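Local coordinates for protein inosine-uridine nucleoside N-ribohydrolase (Xanthomonas oryzae pv. oryzae, PDB 4KL0) that binds calcium and probably belongs to the nucleoside hydrolases that cleave N-glycosidic bonds, although its own activity has not been established, at residues V43-I48 / L320-A325; P193-Y198 / T202-A207; P236-G241 / A367-A372; K262-G267 / N271-L276; A279-T284 / D305-Q310. All coordinates share one frame; numbering follows the deposited sequence.

Following the chain of this Rossmann-like fold from the N terminus, contact 1 opens first, on helix 41-54, and closes a loop of 271 residues when helix 317-325 comes back beside it. Contact 2 is a short closure nested in that loop, joining the segment after strand 172-178 to helix 204-216. Contact 3 starts later, on helix 236-243, and ends on helix 358-372, so it crosses contact 1; the two touch through Val44 and Phe238. Contacts 4 and 5 follow in series, nested inside both larger loops, and meet where Trp265 packs on Phe281 and Ile307. Contact 5 also reaches contact 3, through Trp308 and Glu240.

Contact 1: residues V43-I48 / L320-A325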
# COMPACT_ATOMS: atom_id res chain seq x y z
N VAL A 43 -2.65 2.16 5.79
CA VAL A 43 -2.35 3.25 6.71
C VAL A 43 -0.89 3.29 7.14
O VAL A 43 -0.36 4.39 7.32
CB VAL A 43 -3.33 3.23 7.89
CG1 VAL A 43 -2.88 4.24 8.99
CG2 VAL A 43 -4.73 3.60 7.32
N VAL A 44 -0.22 2.13 7.23
CA VAL A 44 1.23 2.16 7.41
C VAL A 44 1.88 2.87 6.22
O VAL A 44 2.82 3.67 6.40
CB VAL A 44 1.83 0.73 7.56
CG1 VAL A 44 3.36 0.86 7.81
CG2 VAL A 44 1.14 0.02 8.76
N THR A 45 1.33 2.64 5.01
CA THR A 45 1.90 3.29 3.83
C THR A 45 1.72 4.81 3.92
O THR A 45 2.64 5.57 3.55
CB THR A 45 1.21 2.77 2.54
OG1 THR A 45 1.25 1.35 2.56
CG2 THR A 45 1.91 3.30 1.29
N TYR A 46 0.56 5.29 4.38
CA TYR A 46 0.33 6.73 4.48
C TYR A 46 1.35 7.30 5.48
O TYR A 46 1.90 8.41 5.30
CB TYR A 46 -1.07 7.06 5.01
CG TYR A 46 -2.23 6.49 4.24
CD1 TYR A 46 -2.09 6.03 2.94
CD2 TYR A 46 -3.47 6.40 4.81
CE1 TYR A 46 -3.16 5.45 2.24
CE2 TYR A 46 -4.55 5.87 4.14
CZ TYR A 46 -4.40 5.39 2.86
OH TYR A 46 -5.49 4.81 2.26
N THR A 47 1.58 6.53 6.57
CA THR A 47 2.51 6.96 7.64
C THR A 47 3.96 7.08 7.13
O THR A 47 4.59 8.12 7.30
CB THR A 47 2.43 6.03 8.83
OG1 THR A 47 1.08 6.03 9.30
CG2 THR A 47 3.31 6.51 9.99
N ILE A 48 4.47 6.03 6.48
CA ILE A 48 5.79 6.23 5.89
C ILE A 48 5.85 7.26 4.78
O ILE A 48 6.88 7.90 4.63
CB ILE A 48 6.48 4.97 5.44
CG1 ILE A 48 5.79 4.33 4.24
CG2 ILE A 48 6.55 3.93 6.62
CD1 ILE A 48 6.68 3.30 3.53
N LEU A 320 6.06 -1.69 1.45
CA LEU A 320 7.16 -2.10 0.60
C LEU A 320 6.94 -1.68 -0.84
O LEU A 320 7.89 -1.40 -1.56
CB LEU A 320 7.37 -3.61 0.68
CG LEU A 320 8.00 -4.02 2.01
CD1 LEU A 320 7.85 -5.57 2.21
CD2 LEU A 320 9.49 -3.65 2.04
N THR A 321 5.69 -1.71 -1.30
CA THR A 321 5.37 -1.29 -2.68
C THR A 321 5.76 0.17 -2.89
O THR A 321 6.35 0.52 -3.90
CB THR A 321 3.88 -1.53 -2.96
OG1 THR A 321 3.63 -2.93 -2.78
CG2 THR A 321 3.50 -1.16 -4.37
N LEU A 322 5.40 1.01 -1.92
CA LEU A 322 5.81 2.40 -1.97
C LEU A 322 7.34 2.56 -1.98
O LEU A 322 7.87 3.35 -2.81
CB LEU A 322 5.15 3.19 -0.82
CG LEU A 322 5.62 4.67 -0.81
CD1 LEU A 322 5.14 5.34 -2.08
CD2 LEU A 322 5.05 5.39 0.38
N LEU A 323 8.04 1.80 -1.14
CA LEU A 323 9.50 1.85 -1.12
C LEU A 323 10.02 1.42 -2.49
O LEU A 323 11.01 1.99 -3.00
CB LEU A 323 10.08 1.01 0.01
CG LEU A 323 9.74 1.50 1.44
CD1 LEU A 323 10.51 0.68 2.47
CD2 LEU A 323 10.12 2.97 1.64
N ALA A 324 9.35 0.45 -3.11
CA ALA A 324 9.79 0.01 -4.44
C ALA A 324 9.53 1.02 -5.56
O ALA A 324 10.15 0.91 -6.64
CB ALA A 324 9.14 -1.39 -4.76
N ALA A 325 8.63 2.00 -5.33
CA ALA A 325 8.20 2.96 -6.31
C ALA A 325 9.11 4.17 -6.42
O ALA A 325 9.00 4.92 -7.40
CB ALA A 325 6.77 3.48 -5.94
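This is a buried, wholly apolar contact between two helices near the centre of the chain, among those flanking the parallel sheet of a Rossmann-like alpha/beta fold: Thr45 and Ile48 of helix 41-54 meet Leu322 and Leu323 of helix 317-325. The two short segments run at 40° to each other with their axes 9.9 Å apart, a separation bridged by side chains. Thr45 presents its methyl group: with OG1 at chi1 -52°, CG2 lies 3.9 Å from Leu322 CB. Its hydroxyl is used within its own helix, where OG1 is hydrogen-bonded to the carbonyl oxygen of Asp41. Leu322 extends across the gap, CG trans to its amide nitrogen (chi1 178°), and its CD2 comes 4.1 Å from Ile48 CG1; the two side chains run antiparallel alongside each other. Leu323 meets the same isoleucine at about a right angle, with Leu323 CD2 3.9 Å from Ile48 CD1, and Leu365 and Leu368 of helix 358-372 pack on Leu323 as well. The setting is the calcium site: Asp35, Asp42, Ile151 and Asp318 bind the ion, and the side chain of Thr45 also touches Asp318 and Ile151. With no hydrogen bond between the segments, cohesion across this interface rests on methyl and methylene packing, consistent with a nonpolar layer backing the helix ends that bring Asp42 and Asp318 to the metal.

Contact 2: residues P193-Y198 / T202-A207; sequences PDTRAY and TDIHAA
A helix-to-helix turn beside the calcium site frames this contact: the loop ending at Ala197, the N-cap, leads into helix 198-202, and the chain turns at Asp203 into helix 204-216, so that Pro193, Thr195 and Tyr198 meet Thr202, Ile204 and Ala207. His205 of the second helix is a ligand of a second calcium ion, which is not bound to this chain in the model. The Pro193 ring rests on the new helix, with Pro193 CG 3.8 Å from Ala207 CB. Ile204 reaches back to the loop because CG1 is swung opposite the amide nitrogen (chi1 -168°), bringing Ile204 CD1 to 4.0 Å from Thr195 CA. Thr202 N makes a weak bond to Tyr198 O (3.1 Å, bent to 130°). Asp203 is the N-cap of helix 204-216, its OD1 accepting from Ala206 N at 3.1 Å. Asp194 forms an Asx turn, with Arg196 N to Asp194 OD1 at 2.8 Å, and Arg196 forms a side-on salt bridge with the same carboxylate, NE to OD1 and NH2 to OD2. Sharing OD1 between Arg196 N and NE fixes the carboxylate against the type I turn from Asp194 to Ala197. Tyr198 packs on the calcium ligand Asp35 and hydrogen-bonds to Glu109 through its hydroxyl. The loop is tied by backbone hydrogen bonding between Asp194 and Gly180, beyond strand 172-178, while Arg208 and Tyr211 of helix 204-216 cover Pro193.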
# COMPACT_ATOMS: atom_id res chain seq x y z
N PRO A 193 -2.37 -9.74 -15.35
CA PRO A 193 -2.43 -10.00 -13.91
C PRO A 193 -2.86 -11.41 -13.49
O PRO A 193 -3.75 -12.00 -14.14
CB PRO A 193 -3.54 -9.03 -13.45
CG PRO A 193 -4.44 -8.93 -14.64
CD PRO A 193 -3.46 -8.88 -15.83
N ASP A 194 -2.26 -11.90 -12.42
CA ASP A 194 -2.65 -13.17 -11.74
C ASP A 194 -4.02 -12.97 -11.11
O ASP A 194 -4.19 -12.11 -10.21
CB ASP A 194 -1.61 -13.51 -10.66
CG ASP A 194 -1.74 -14.96 -10.11
OD1 ASP A 194 -2.86 -15.53 -9.98
OD2 ASP A 194 -0.67 -15.54 -9.78
N THR A 195 -4.97 -13.83 -11.50
CA THR A 195 -6.31 -13.73 -10.89
C THR A 195 -6.36 -14.03 -9.41
O THR A 195 -7.39 -13.71 -8.78
CB THR A 195 -7.30 -14.69 -11.58
OG1 THR A 195 -6.86 -16.04 -11.36
CG2 THR A 195 -7.31 -14.38 -13.05
N ARG A 196 -5.32 -14.64 -8.86
CA ARG A 196 -5.28 -15.04 -7.45
C ARG A 196 -4.80 -13.93 -6.53
O ARG A 196 -4.97 -14.01 -5.33
CB ARG A 196 -4.42 -16.31 -7.25
CG ARG A 196 -4.98 -17.47 -8.06
CD ARG A 196 -3.93 -18.60 -8.15
NE ARG A 196 -2.79 -18.15 -8.95
CZ ARG A 196 -1.69 -18.90 -9.15
NH1 ARG A 196 -1.59 -20.13 -8.62
NH2 ARG A 196 -0.68 -18.39 -9.84
N ALA A 197 -4.14 -12.91 -7.09
CA ALA A 197 -3.52 -11.92 -6.21
C ALA A 197 -4.61 -10.96 -5.77
O ALA A 197 -5.38 -10.51 -6.60
CB ALA A 197 -2.41 -11.11 -6.97
N TYR A 198 -4.63 -10.63 -4.48
CA TYR A 198 -5.77 -9.93 -3.87
C TYR A 198 -6.16 -8.65 -4.62
O TYR A 198 -7.35 -8.44 -4.98
CB TYR A 198 -5.45 -9.59 -2.38
CG TYR A 198 -6.63 -8.93 -1.66
CD1 TYR A 198 -7.50 -9.68 -0.88
CD2 TYR A 198 -6.84 -7.57 -1.76
CE1 TYR A 198 -8.59 -9.09 -0.21
CE2 TYR A 198 -7.91 -6.95 -1.14
CZ TYR A 198 -8.79 -7.72 -0.36
OH TYR A 198 -9.87 -7.09 0.26
N THR A 202 -9.76 -7.88 -6.85
CA THR A 202 -10.79 -6.90 -6.47
C THR A 202 -11.64 -6.51 -7.67
O THR A 202 -12.88 -6.44 -7.57
CB THR A 202 -10.16 -5.64 -5.83
OG1 THR A 202 -9.54 -5.99 -4.57
CG2 THR A 202 -11.26 -4.58 -5.57
N ASP A 203 -10.99 -6.25 -8.82
CA ASP A 203 -11.71 -5.96 -10.08
C ASP A 203 -10.76 -6.48 -11.17
O ASP A 203 -9.86 -5.76 -11.64
CB ASP A 203 -11.98 -4.46 -10.20
CG ASP A 203 -12.66 -4.06 -11.51
OD1 ASP A 203 -12.79 -4.93 -12.44
OD2 ASP A 203 -13.02 -2.86 -11.62
N ILE A 204 -10.98 -7.73 -11.55
CA ILE A 204 -9.98 -8.38 -12.43
C ILE A 204 -9.96 -7.77 -13.84
O ILE A 204 -8.89 -7.75 -14.46
CB ILE A 204 -10.14 -9.89 -12.44
CG1 ILE A 204 -8.92 -10.53 -13.13
CG2 ILE A 204 -11.43 -10.24 -13.18
CD1 ILE A 204 -7.60 -10.24 -12.45
N HIS A 205 -11.11 -7.29 -14.34
CA HIS A 205 -11.17 -6.68 -15.68
C HIS A 205 -10.44 -5.38 -15.69
O HIS A 205 -9.69 -5.11 -16.63
CB HIS A 205 -12.62 -6.47 -16.14
CG HIS A 205 -13.41 -7.73 -16.03
ND1 HIS A 205 -13.03 -8.89 -16.68
CD2 HIS A 205 -14.46 -8.07 -15.24
CE1 HIS A 205 -13.85 -9.87 -16.34
NE2 HIS A 205 -14.73 -9.40 -15.48
N ALA A 206 -10.62 -4.57 -14.65
CA ALA A 206 -9.79 -3.36 -14.53
C ALA A 206 -8.29 -3.67 -14.40
O ALA A 206 -7.48 -2.93 -14.96
CB ALA A 206 -10.23 -2.52 -13.33
N ALA A 207 -7.91 -4.72 -13.64
CA ALA A 207 -6.50 -5.10 -13.55
C ALA A 207 -5.97 -5.52 -14.93
O ALA A 207 -4.87 -5.12 -15.30
CB ALA A 207 -6.26 -6.24 -12.60

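Contact 3: residues P236-G241 / A367-A372; sequences PAFYEG and ALAKAA
Between segments 236-241 and 367-372 the backbones are nearest at Gly241 and Lys370, whose CA atoms are 7.4 Å apart, whereas Phe238 and Ala369 have their CA atoms 8.8 Å apart. That difference matches the side chains involved: a ring fills the wider place, and at the closer one a glycine meets a lysine chain. The chi1 of Phe238 (171°) carries the ring out to helix 358-372, and its far end does the touching. Phe238 CZ lies 4.1 Å from Ala369 CB, and CE1 of the same ring is scarcely farther from that methyl. The methyl meets the ring obliquely, and Ala369 points its CB toward the opposite helix, so the small side chain and the long ring together span the gap. At Gly241 the partner is the aliphatic part of Lys370, whose chain, extended from CB onward, brings Lys370 CE to 4.4 Å from Gly241 CA. The lysine thus gives its methylenes to this contact and its charge elsewhere, since NZ forms a salt bridge with Glu12 of helix 10-20. No hydrogen bond joins the two segments. This is helix-helix packing that attaches the C-terminal helix 358-372 to helix 236-243, the bare backbone of Gly241 letting the lysine chain lie close.

Phe238 is also turned against its neighbour, with Phe238 CD2 standing 3.7 Å above one face of the Tyr239 ring. Helix 41-54 borders both segments: Val44 packs on Phe238 and Tyr239, and Gln51 on Leu368 and Ala371. Helix 10-20 covers Ala367 and Leu368, and helix 248-269 packs against Tyr239.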
# COMPACT_ATOMS: atom_id res chain seq x y z
N PRO A 236 5.92 -7.65 16.11
CA PRO A 236 4.98 -6.76 16.83
C PRO A 236 5.65 -5.49 17.32
O PRO A 236 4.94 -4.51 17.49
CB PRO A 236 4.52 -7.62 18.04
CG PRO A 236 4.62 -9.02 17.56
CD PRO A 236 5.66 -9.07 16.44
N ALA A 237 6.97 -5.51 17.61
CA ALA A 237 7.64 -4.35 18.17
C ALA A 237 7.50 -3.17 17.22
O ALA A 237 7.57 -1.99 17.69
CB ALA A 237 9.12 -4.65 18.48
N PHE A 238 7.37 -3.47 15.93
CA PHE A 238 7.12 -2.41 14.91
C PHE A 238 5.89 -1.60 15.30
O PHE A 238 5.96 -0.36 15.34
CB PHE A 238 7.05 -2.94 13.46
CG PHE A 238 6.58 -1.90 12.45
CD1 PHE A 238 7.50 -1.06 11.83
CD2 PHE A 238 5.23 -1.76 12.16
CE1 PHE A 238 7.08 -0.10 10.93
CE2 PHE A 238 4.80 -0.83 11.27
CZ PHE A 238 5.74 0.02 10.64
N TYR A 239 4.79 -2.28 15.63
CA TYR A 239 3.52 -1.63 15.98
C TYR A 239 3.56 -1.08 17.40
O TYR A 239 2.93 -0.07 17.69
CB TYR A 239 2.37 -2.63 15.85
CG TYR A 239 2.07 -2.93 14.36
CD1 TYR A 239 1.29 -2.07 13.64
CD2 TYR A 239 2.60 -4.06 13.71
CE1 TYR A 239 1.02 -2.27 12.32
CE2 TYR A 239 2.33 -4.29 12.36
CZ TYR A 239 1.55 -3.35 11.68
OH TYR A 239 1.22 -3.48 10.37
N GLU A 240 4.29 -1.76 18.30
CA GLU A 240 4.34 -1.26 19.66
C GLU A 240 5.20 -0.01 19.70
O GLU A 240 4.81 0.94 20.33
CB GLU A 240 4.84 -2.33 20.66
CG GLU A 240 3.89 -3.58 20.78
CD GLU A 240 2.58 -3.36 21.53
OE1 GLU A 240 2.31 -2.24 22.03
OE2 GLU A 240 1.78 -4.31 21.62
N GLY A 241 6.29 -0.02 18.94
CA GLY A 241 7.13 1.17 18.75
C GLY A 241 6.42 2.42 18.28
O GLY A 241 6.68 3.52 18.75
N ALA A 367 12.17 3.15 11.03
CA ALA A 367 12.67 4.54 11.07
C ALA A 367 11.68 5.54 10.48
O ALA A 367 11.37 6.57 11.10
CB ALA A 367 14.03 4.66 10.42
N LEU A 368 11.16 5.23 9.28
CA LEU A 368 10.25 6.15 8.64
C LEU A 368 8.95 6.30 9.44
O LEU A 368 8.47 7.42 9.59
CB LEU A 368 9.97 5.67 7.22
CG LEU A 368 11.14 5.66 6.21
CD1 LEU A 368 10.75 4.82 5.01
CD2 LEU A 368 11.51 7.08 5.75
N ALA A 369 8.37 5.20 9.92
CA ALA A 369 7.10 5.33 10.63
C ALA A 369 7.27 6.10 11.94
O ALA A 369 6.47 7.00 12.28
CB ALA A 369 6.51 4.03 10.88
N LYS A 370 8.36 5.83 12.67
CA LYS A 370 8.54 6.57 13.93
C LYS A 370 8.80 8.05 13.71
O LYS A 370 8.26 8.90 14.46
CB LYS A 370 9.70 6.01 14.77
CG LYS A 370 9.47 4.65 15.34
CD LYS A 370 10.80 4.14 15.92
CE LYS A 370 10.62 2.90 16.78
NZ LYS A 370 11.94 2.54 17.47
N ALA A 371 9.60 8.38 12.69
CA ALA A 371 9.89 9.80 12.41
C ALA A 371 8.61 10.54 11.99
O ALA A 371 8.39 11.71 12.36
CB ALA A 371 11.01 9.93 11.35
N ALA A 372 7.73 9.83 11.27
CA ALA A 372 6.52 10.42 10.72
C ALA A 372 5.56 10.81 11.85
O ALA A 372 4.73 11.71 11.68
CB ALA A 372 5.84 9.41 9.72

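Contact 4: residues K262-G267 / N271-L276; sequences KGLWEG and NLIPGL
The polar link across this contact is a single backbone hydrogen bond, Leu272 N to Gly267 O, at 2.8 Å and nearly straight (165°). Asn271 N is also near that oxygen, but its angle is too poor for a bond, and it turns instead to the carbonyl of Ile268. Together these make a Schellman motif that ends helix 248-269, with Asn271 as the C-prime residue at positive phi (53°). The chain then reverses through a type II turn from Ile273 to Leu276, closed by Leu276 N to Ile273 O at 3.1 Å.

Apolar contacts join the reversal to the helix. Leu264, its CG turned away from the amide nitrogen (chi1 172°), puts CD1 within 3.9 Å of Ile273 CD1. The same Leu264 CD1 lies 4.1 Å from Leu276 CD1, and Leu264 crosses both side chains at about a right angle. Ile273 CD1 also sits 3.9 Å from Gly267 CA, directly against the helix backbone. Leu272 lies over the carbonyl end, its CB 3.5 Å from Gly267 O. Leu264 also touches Trp280 and Phe285 of helix 278-285, its other methyl CD2 meeting the Trp280 ring.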
# COMPACT_ATOMS: atom_id res chain seq x y z
N LYS A 262 -5.74 -11.28 16.81
CA LYS A 262 -6.50 -11.89 17.92
C LYS A 262 -7.70 -12.62 17.34
O LYS A 262 -7.96 -13.79 17.67
CB LYS A 262 -6.96 -10.79 18.88
CG LYS A 262 -7.89 -11.25 20.02
CD LYS A 262 -8.14 -10.08 21.01
CE LYS A 262 -9.02 -10.55 22.19
NZ LYS A 262 -10.02 -9.53 22.70
N GLY A 263 -8.42 -11.94 16.45
CA GLY A 263 -9.60 -12.55 15.84
C GLY A 263 -9.22 -13.80 15.04
O GLY A 263 -9.95 -14.81 15.05
N LEU A 264 -8.09 -13.77 14.35
CA LEU A 264 -7.66 -14.93 13.55
C LEU A 264 -7.26 -16.13 14.47
O LEU A 264 -7.67 -17.30 14.30
CB LEU A 264 -6.56 -14.47 12.57
CG LEU A 264 -5.79 -15.50 11.76
CD1 LEU A 264 -6.81 -16.24 10.85
CD2 LEU A 264 -4.65 -14.91 10.93
N TRP A 265 -6.53 -15.80 15.52
CA TRP A 265 -6.16 -16.80 16.52
C TRP A 265 -7.37 -17.47 17.19
O TRP A 265 -7.44 -18.71 17.25
CB TRP A 265 -5.34 -16.09 17.61
CG TRP A 265 -5.11 -17.01 18.75
CD1 TRP A 265 -5.72 -16.97 19.96
CD2 TRP A 265 -4.29 -18.17 18.74
NE1 TRP A 265 -5.31 -18.03 20.72
CE2 TRP A 265 -4.41 -18.78 20.02
CE3 TRP A 265 -3.43 -18.75 17.81
CZ2 TRP A 265 -3.73 -19.92 20.37
CZ3 TRP A 265 -2.74 -19.90 18.15
CH2 TRP A 265 -2.90 -20.49 19.44
N GLU A 266 -8.35 -16.67 17.62
CA GLU A 266 -9.53 -17.19 18.35
C GLU A 266 -10.35 -18.07 17.41
O GLU A 266 -10.89 -19.11 17.82
CB GLU A 266 -10.36 -16.04 18.92
CG GLU A 266 -9.58 -15.33 20.06
CD GLU A 266 -10.29 -14.16 20.72
OE1 GLU A 266 -11.32 -13.64 20.20
OE2 GLU A 266 -9.79 -13.76 21.80
N GLY A 267 -10.38 -17.67 16.14
CA GLY A 267 -11.23 -18.33 15.15
C GLY A 267 -10.67 -19.71 14.87
O GLY A 267 -11.43 -20.69 14.77
N ASN A 271 -11.74 -23.78 15.58
CA ASN A 271 -11.89 -24.49 14.29
C ASN A 271 -12.99 -23.84 13.42
O ASN A 271 -13.75 -24.56 12.75
CB ASN A 271 -12.20 -25.99 14.51
CG ASN A 271 -11.49 -26.93 13.50
OD1 ASN A 271 -10.87 -26.48 12.51
ND2 ASN A 271 -11.60 -28.25 13.75
N LEU A 272 -13.06 -22.49 13.39
CA LEU A 272 -14.12 -21.75 12.67
C LEU A 272 -13.70 -21.19 11.33
O LEU A 272 -14.51 -20.63 10.58
CB LEU A 272 -14.70 -20.63 13.50
CG LEU A 272 -15.56 -20.98 14.72
CD1 LEU A 272 -16.06 -19.68 15.38
CD2 LEU A 272 -16.72 -21.86 14.28
N ILE A 273 -12.43 -21.34 11.00
CA ILE A 273 -11.91 -20.88 9.75
C ILE A 273 -11.44 -22.07 8.95
O ILE A 273 -10.33 -22.59 9.14
CB ILE A 273 -10.80 -19.86 9.98
CG1 ILE A 273 -11.37 -18.68 10.79
CG2 ILE A 273 -10.24 -19.41 8.61
CD1 ILE A 273 -10.32 -17.76 11.37
N PRO A 274 -12.32 -22.55 8.03
CA PRO A 274 -11.97 -23.82 7.40
C PRO A 274 -10.62 -23.83 6.71
O PRO A 274 -10.25 -22.90 5.98
CB PRO A 274 -13.11 -24.04 6.37
CG PRO A 274 -14.23 -23.20 6.84
CD PRO A 274 -13.64 -22.04 7.65
N GLY A 275 -9.88 -24.89 6.96
CA GLY A 275 -8.61 -25.11 6.30
C GLY A 275 -7.42 -24.61 7.14
O GLY A 275 -6.27 -24.94 6.84
N LEU A 276 -7.67 -23.80 8.17
CA LEU A 276 -6.53 -23.26 8.94
C LEU A 276 -6.47 -23.94 10.28
O LEU A 276 -7.49 -24.37 10.81
CB LEU A 276 -6.64 -21.73 9.15
CG LEU A 276 -6.85 -20.90 7.89
CD1 LEU A 276 -6.71 -19.40 8.23
CD2 LEU A 276 -5.87 -21.28 6.82

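Contact 5: residues A279-T284 / D305-Q310; sequences AWFFRT and DAIWPQ
Two phenylalanine rings of helix 278-285 meet the segment 305-310: at the edge of the Phe282 ring, near its plane, sits the amide oxygen of Gln310, while methyl groups of Ile307 approach both rings obliquely. Gln310 OE1 is 3.4 Å from Phe282 CE1, where it would probably be drawn to the weakly positive C-H rim, without a hydrogen bond being formed; the ring and amide planes are 66° apart. The extended Gln310 chain delivers it there. Beside it, Ile307 CD1 lies 3.6 Å from Phe282 CZ. Ile307 serves two rings through separate branches: with CG1 at chi1 -69°, the other branch, CG2, comes 3.7 Å from Phe281 CE1. In the same helix as the two phenylalanines, one face of the Trp280 indole carries Thr284 OG1, 3.2 Å above the plane and toward its rim. That hydroxyl is bonded to Trp280 O at 2.8 Å.

The contact lies away from the calcium site and joins helix 278-285 to helix 304-307 and its 3-10 continuation at 308-310. Helix 248-269 completes the cluster: Trp265 meets Phe281 edge-to-face and also packs on Ile307, Leu261 covers Phe281, and Leu264 and Ile268 pack on Trp280.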
# COMPACT_ATOMS: atom_id res chain seq x y z
N ALA A 279 -1.21 -25.08 13.78
CA ALA A 279 0.05 -25.29 13.08
C ALA A 279 0.27 -24.29 11.96
O ALA A 279 1.40 -23.85 11.68
CB ALA A 279 0.11 -26.69 12.51
N TRP A 280 -0.81 -23.92 11.29
CA TRP A 280 -0.65 -22.97 10.22
C TRP A 280 -0.34 -21.60 10.84
O TRP A 280 0.46 -20.83 10.30
CB TRP A 280 -1.91 -22.87 9.39
CG TRP A 280 -1.89 -21.71 8.50
CD1 TRP A 280 -1.38 -21.67 7.24
CD2 TRP A 280 -2.37 -20.39 8.79
NE1 TRP A 280 -1.55 -20.43 6.70
CE2 TRP A 280 -2.15 -19.61 7.63
CE3 TRP A 280 -2.98 -19.80 9.90
CZ2 TRP A 280 -2.50 -18.25 7.55
CZ3 TRP A 280 -3.35 -18.46 9.82
CH2 TRP A 280 -3.11 -17.70 8.65
N PHE A 281 -0.95 -21.33 11.98
CA PHE A 281 -0.76 -20.03 12.63
C PHE A 281 0.69 -19.87 13.14
O PHE A 281 1.36 -18.86 12.84
CB PHE A 281 -1.74 -19.83 13.77
CG PHE A 281 -1.67 -18.46 14.37
CD1 PHE A 281 -0.67 -18.13 15.29
CD2 PHE A 281 -2.62 -17.50 14.06
CE1 PHE A 281 -0.59 -16.85 15.84
CE2 PHE A 281 -2.54 -16.22 14.62
CZ PHE A 281 -1.52 -15.91 15.54
N PHE A 282 1.18 -20.84 13.92
CA PHE A 282 2.60 -20.80 14.33
C PHE A 282 3.59 -20.73 13.13
O PHE A 282 4.59 -19.98 13.15
CB PHE A 282 2.91 -21.95 15.33
CG PHE A 282 2.56 -21.61 16.75
CD1 PHE A 282 3.56 -21.36 17.70
CD2 PHE A 282 1.25 -21.46 17.14
CE1 PHE A 282 3.23 -20.98 19.00
CE2 PHE A 282 0.91 -21.10 18.43
CZ PHE A 282 1.90 -20.86 19.38
N ARG A 283 3.31 -21.46 12.06
CA ARG A 283 4.19 -21.48 10.89
C ARG A 283 4.11 -20.17 10.07
O ARG A 283 5.01 -19.82 9.28
CB ARG A 283 3.83 -22.69 10.02
CG ARG A 283 4.40 -22.70 8.63
CD ARG A 283 4.05 -24.02 7.93
NE ARG A 283 2.76 -24.03 7.23
CZ ARG A 283 1.72 -24.79 7.58
NH1 ARG A 283 1.78 -25.58 8.63
NH2 ARG A 283 0.59 -24.77 6.87
N THR A 284 3.02 -19.44 10.26
CA THR A 284 2.84 -18.23 9.51
C THR A 284 3.38 -17.03 10.28
O THR A 284 3.98 -16.13 9.66
CB THR A 284 1.38 -18.00 9.19
OG1 THR A 284 0.94 -19.00 8.27
CG2 THR A 284 1.19 -16.64 8.51
N ASP A 305 -3.36 -13.08 24.64
CA ASP A 305 -2.32 -12.36 25.39
C ASP A 305 -1.04 -13.14 25.55
O ASP A 305 0.03 -12.55 25.63
CB ASP A 305 -2.86 -11.89 26.74
CG ASP A 305 -3.99 -10.89 26.59
OD1 ASP A 305 -3.76 -9.82 25.94
OD2 ASP A 305 -5.11 -11.18 27.09
N ALA A 306 -1.12 -14.48 25.54
CA ALA A 306 0.08 -15.29 25.57
C ALA A 306 0.65 -15.61 24.21
O ALA A 306 1.76 -16.13 24.11
CB ALA A 306 -0.13 -16.58 26.42
N ILE A 307 -0.11 -15.32 23.15
CA ILE A 307 0.35 -15.53 21.77
C ILE A 307 1.04 -14.28 21.14
O ILE A 307 2.10 -14.40 20.49
CB ILE A 307 -0.83 -15.96 20.87
CG1 ILE A 307 -1.30 -17.37 21.28
CG2 ILE A 307 -0.40 -15.93 19.41
CD1 ILE A 307 -0.26 -18.43 20.95
N TRP A 308 0.43 -13.11 21.34
CA TRP A 308 0.99 -11.81 20.87
C TRP A 308 2.50 -11.75 21.08
O TRP A 308 3.27 -11.54 20.11
CB TRP A 308 0.27 -10.63 21.53
CG TRP A 308 0.65 -9.22 20.99
CD1 TRP A 308 1.02 -8.13 21.73
CD2 TRP A 308 0.64 -8.78 19.61
NE1 TRP A 308 1.25 -7.04 20.90
CE2 TRP A 308 1.01 -7.42 19.60
CE3 TRP A 308 0.35 -9.41 18.38
CZ2 TRP A 308 1.11 -6.67 18.41
CZ3 TRP A 308 0.44 -8.66 17.20
CH2 TRP A 308 0.82 -7.32 17.23
N PRO A 309 2.99 -12.02 22.34
CA PRO A 309 4.45 -12.00 22.52
C PRO A 309 5.25 -13.01 21.69
O PRO A 309 6.43 -12.83 21.42
CB PRO A 309 4.62 -12.34 24.02
CG PRO A 309 3.33 -11.95 24.66
CD PRO A 309 2.27 -12.24 23.60
N GLN A 310 4.65 -14.12 21.31
CA GLN A 310 5.46 -15.05 20.51
C GLN A 310 5.53 -14.70 19.02
O GLN A 310 6.35 -15.25 18.24
CB GLN A 310 4.91 -16.46 20.64
CG GLN A 310 5.17 -17.10 22.00
CD GLN A 310 4.77 -18.54 21.94
OE1 GLN A 310 5.26 -19.27 21.07
NE2 GLN A 310 3.80 -18.93 22.74